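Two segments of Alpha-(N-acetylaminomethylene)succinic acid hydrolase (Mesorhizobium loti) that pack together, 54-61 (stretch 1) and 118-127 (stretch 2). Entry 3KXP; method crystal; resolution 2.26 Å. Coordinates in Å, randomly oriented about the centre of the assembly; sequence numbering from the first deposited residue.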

# COMPACT_ATOMS: atom_id res chain seq x y z
N ASP A 54 24.39 -2.88 -23.38
CA ASP A 54 24.69 -4.28 -23.61
C ASP A 54 24.71 -4.92 -22.23
O ASP A 54 25.53 -4.56 -21.39
CB ASP A 54 26.06 -4.41 -24.29
CG ASP A 54 26.40 -5.84 -24.65
OD1 ASP A 54 27.42 -6.04 -25.37
OD2 ASP A 54 25.69 -6.77 -24.23
N ILE A 55 23.78 -5.82 -21.97
CA ILE A 55 23.71 -6.49 -20.68
C ILE A 55 24.12 -7.95 -20.84
O ILE A 55 23.81 -8.79 -19.99
CB ILE A 55 22.30 -6.40 -20.07
CG1 ILE A 55 21.29 -7.16 -20.95
CG2 ILE A 55 21.89 -4.95 -19.91
CD1 ILE A 55 19.91 -7.32 -20.32
N GLY A 56 24.80 -8.24 -21.94
CA GLY A 56 25.27 -9.59 -22.21
C GLY A 56 24.30 -10.43 -23.01
O GLY A 56 24.47 -10.61 -24.21
N ARG A 57 23.28 -10.94 -22.34
CA ARG A 57 22.28 -11.78 -22.98
C ARG A 57 21.58 -11.05 -24.12
O ARG A 57 21.01 -11.69 -25.01
CB ARG A 57 21.26 -12.26 -21.94
CG ARG A 57 20.81 -11.19 -20.95
CD ARG A 57 19.90 -11.73 -19.84
NE ARG A 57 18.56 -12.08 -20.33
CZ ARG A 57 18.16 -13.32 -20.60
NH1 ARG A 57 19.00 -14.33 -20.43
NH2 ARG A 57 16.94 -13.54 -21.05
N ILE A 58 21.64 -9.72 -24.12
CA ILE A 58 20.99 -8.92 -25.15
C ILE A 58 21.33 -7.45 -24.94
O ILE A 58 21.93 -7.09 -23.93
CB ILE A 58 19.44 -9.11 -25.10
CG1 ILE A 58 18.77 -8.34 -26.25
CG2 ILE A 58 18.89 -8.62 -23.77
CD1 ILE A 58 17.28 -8.57 -26.35
N THR A 59 20.96 -6.61 -25.89
CA THR A 59 21.20 -5.18 -25.78
C THR A 59 19.85 -4.48 -25.73
O THR A 59 18.96 -4.75 -26.55
CB THR A 59 22.02 -4.65 -26.99
OG1 THR A 59 23.30 -5.30 -27.02
CG2 THR A 59 22.22 -3.13 -26.90
N LEU A 60 19.69 -3.58 -24.76
CA LEU A 60 18.44 -2.86 -24.59
C LEU A 60 18.62 -1.35 -24.66
O LEU A 60 19.65 -0.83 -24.27
CB LEU A 60 17.82 -3.21 -23.23
CG LEU A 60 17.50 -4.68 -22.98
CD1 LEU A 60 17.02 -4.87 -21.54
CD2 LEU A 60 16.44 -5.14 -23.96
N ASN A 61 17.60 -0.66 -25.16
CA ASN A 61 17.64 0.80 -25.24
C ASN A 61 16.98 1.34 -23.97
O ASN A 61 15.97 0.81 -23.52
CB ASN A 61 16.87 1.30 -26.46
CG ASN A 61 16.93 2.81 -26.60
OD1 ASN A 61 18.01 3.38 -26.70
ND2 ASN A 61 15.76 3.46 -26.61
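Stretch 2 118-127: NDYADDIAGL

A small, mixed contact joins a helix to a turn: one arginine binds the helix through a salt bridge, and isoleucine packing continues the contact toward the later residues of the helix. Residues 118-127 are helical throughout, with i to i+4 backbone hydrogen bonds from D122 N to N118 O (2.7 Å) through L127 N to D123 O (3.0 Å). Stretch 1 turns at I55-I58, closed by I55 N to I58 O (3.0 Å), before entering the strand at T59. The register runs in opposite senses: I55 CA lies 5.7 Å from G126 CA, and R57 CA 7.5 Å from D123 CA. The side chain of R57 reaches back along the helix. Its NE donates to D123 OD2 at 2.9 Å, the core of the salt bridge, while NH2 adds a weak bond to D119 O at 3.2 Å. D122 CB covers one guanidinium face, 3.4 Å from R57 CZ, and a water links R57 NH1 to D122 OD2 (2.9 Å to each). I55 CD1 rests 3.4 Å from D123 O, and I55 CG2 meets L127 CD2 at 3.7 Å. G126 has no side chain, and a CB modelled there would sit tightly against I55 CD1 and R57 CD. A second water bridges I55 O and G126 O, 3.1 Å from each.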

# COMPACT_ATOMS: atom_id res chain seq x y z
N ASN A 118 9.98 -15.55 -18.11
CA ASN A 118 11.39 -15.74 -17.72
C ASN A 118 12.35 -14.94 -18.58
O ASN A 118 13.28 -14.32 -18.06
CB ASN A 118 11.77 -17.21 -17.78
CG ASN A 118 11.29 -17.99 -16.57
OD1 ASN A 118 11.43 -19.21 -16.50
ND2 ASN A 118 10.73 -17.28 -15.59
N ASP A 119 12.13 -14.95 -19.89
CA ASP A 119 12.99 -14.21 -20.80
C ASP A 119 13.03 -12.74 -20.40
O ASP A 119 14.11 -12.20 -20.18
CB ASP A 119 12.49 -14.35 -22.24
CG ASP A 119 12.49 -15.79 -22.71
OD1 ASP A 119 13.56 -16.43 -22.64
OD2 ASP A 119 11.42 -16.29 -23.15
N TYR A 120 11.87 -12.11 -20.28
CA TYR A 120 11.82 -10.70 -19.89
C TYR A 120 12.34 -10.48 -18.47
O TYR A 120 12.94 -9.44 -18.17
CB TYR A 120 10.39 -10.15 -19.95
CG TYR A 120 9.84 -9.87 -21.33
CD1 TYR A 120 9.12 -10.84 -22.03
CD2 TYR A 120 9.99 -8.61 -21.91
CE1 TYR A 120 8.55 -10.56 -23.27
CE2 TYR A 120 9.43 -8.32 -23.15
CZ TYR A 120 8.71 -9.30 -23.83
OH TYR A 120 8.17 -9.03 -25.07
N ALA A 121 12.08 -11.45 -17.59
CA ALA A 121 12.52 -11.36 -16.20
C ALA A 121 14.05 -11.39 -16.10
O ALA A 121 14.64 -10.60 -15.35
CB ALA A 121 11.91 -12.50 -15.38
N ASP A 122 14.68 -12.29 -16.85
CA ASP A 122 16.13 -12.38 -16.82
C ASP A 122 16.73 -11.11 -17.40
O ASP A 122 17.81 -10.68 -16.98
CB ASP A 122 16.61 -13.61 -17.61
CG ASP A 122 16.19 -14.93 -16.96
OD1 ASP A 122 15.98 -14.95 -15.73
OD2 ASP A 122 16.09 -15.94 -17.68
N ASP A 123 16.04 -10.49 -18.36
CA ASP A 123 16.54 -9.24 -18.95
C ASP A 123 16.66 -8.18 -17.87
O ASP A 123 17.61 -7.40 -17.86
CB ASP A 123 15.60 -8.72 -20.03
CG ASP A 123 15.78 -9.42 -21.35
OD1 ASP A 123 14.92 -9.22 -22.24
OD2 ASP A 123 16.77 -10.16 -21.52
N ILE A 124 15.69 -8.15 -16.96
CA ILE A 124 15.67 -7.17 -15.88
C ILE A 124 16.83 -7.38 -14.90
O ILE A 124 17.49 -6.43 -14.51
CB ILE A 124 14.31 -7.23 -15.12
CG1 ILE A 124 13.18 -6.88 -16.10
CG2 ILE A 124 14.31 -6.26 -13.93
CD1 ILE A 124 11.80 -6.88 -15.50
N ALA A 125 17.05 -8.63 -14.51
CA ALA A 125 18.15 -8.94 -13.60
C ALA A 125 19.46 -8.52 -14.27
O ALA A 125 20.29 -7.83 -13.66
CB ALA A 125 18.18 -10.43 -13.31
N GLY A 126 19.63 -8.93 -15.52
CA GLY A 126 20.83 -8.58 -16.25
C GLY A 126 21.08 -7.08 -16.26
O GLY A 126 22.20 -6.64 -16.03
N LEU A 127 20.03 -6.31 -16.50
CA LEU A 127 20.13 -4.86 -16.56
C LEU A 127 20.45 -4.24 -15.19
O LEU A 127 21.22 -3.29 -15.09
CB LEU A 127 18.83 -4.29 -17.14
CG LEU A 127 18.70 -2.81 -17.50
CD1 LEU A 127 18.49 -2.02 -16.24
CD2 LEU A 127 19.91 -2.33 -18.27
O HOH W 1 24.34 -8.65 -16.90
O HOH W 2 17.63 -16.85 -19.99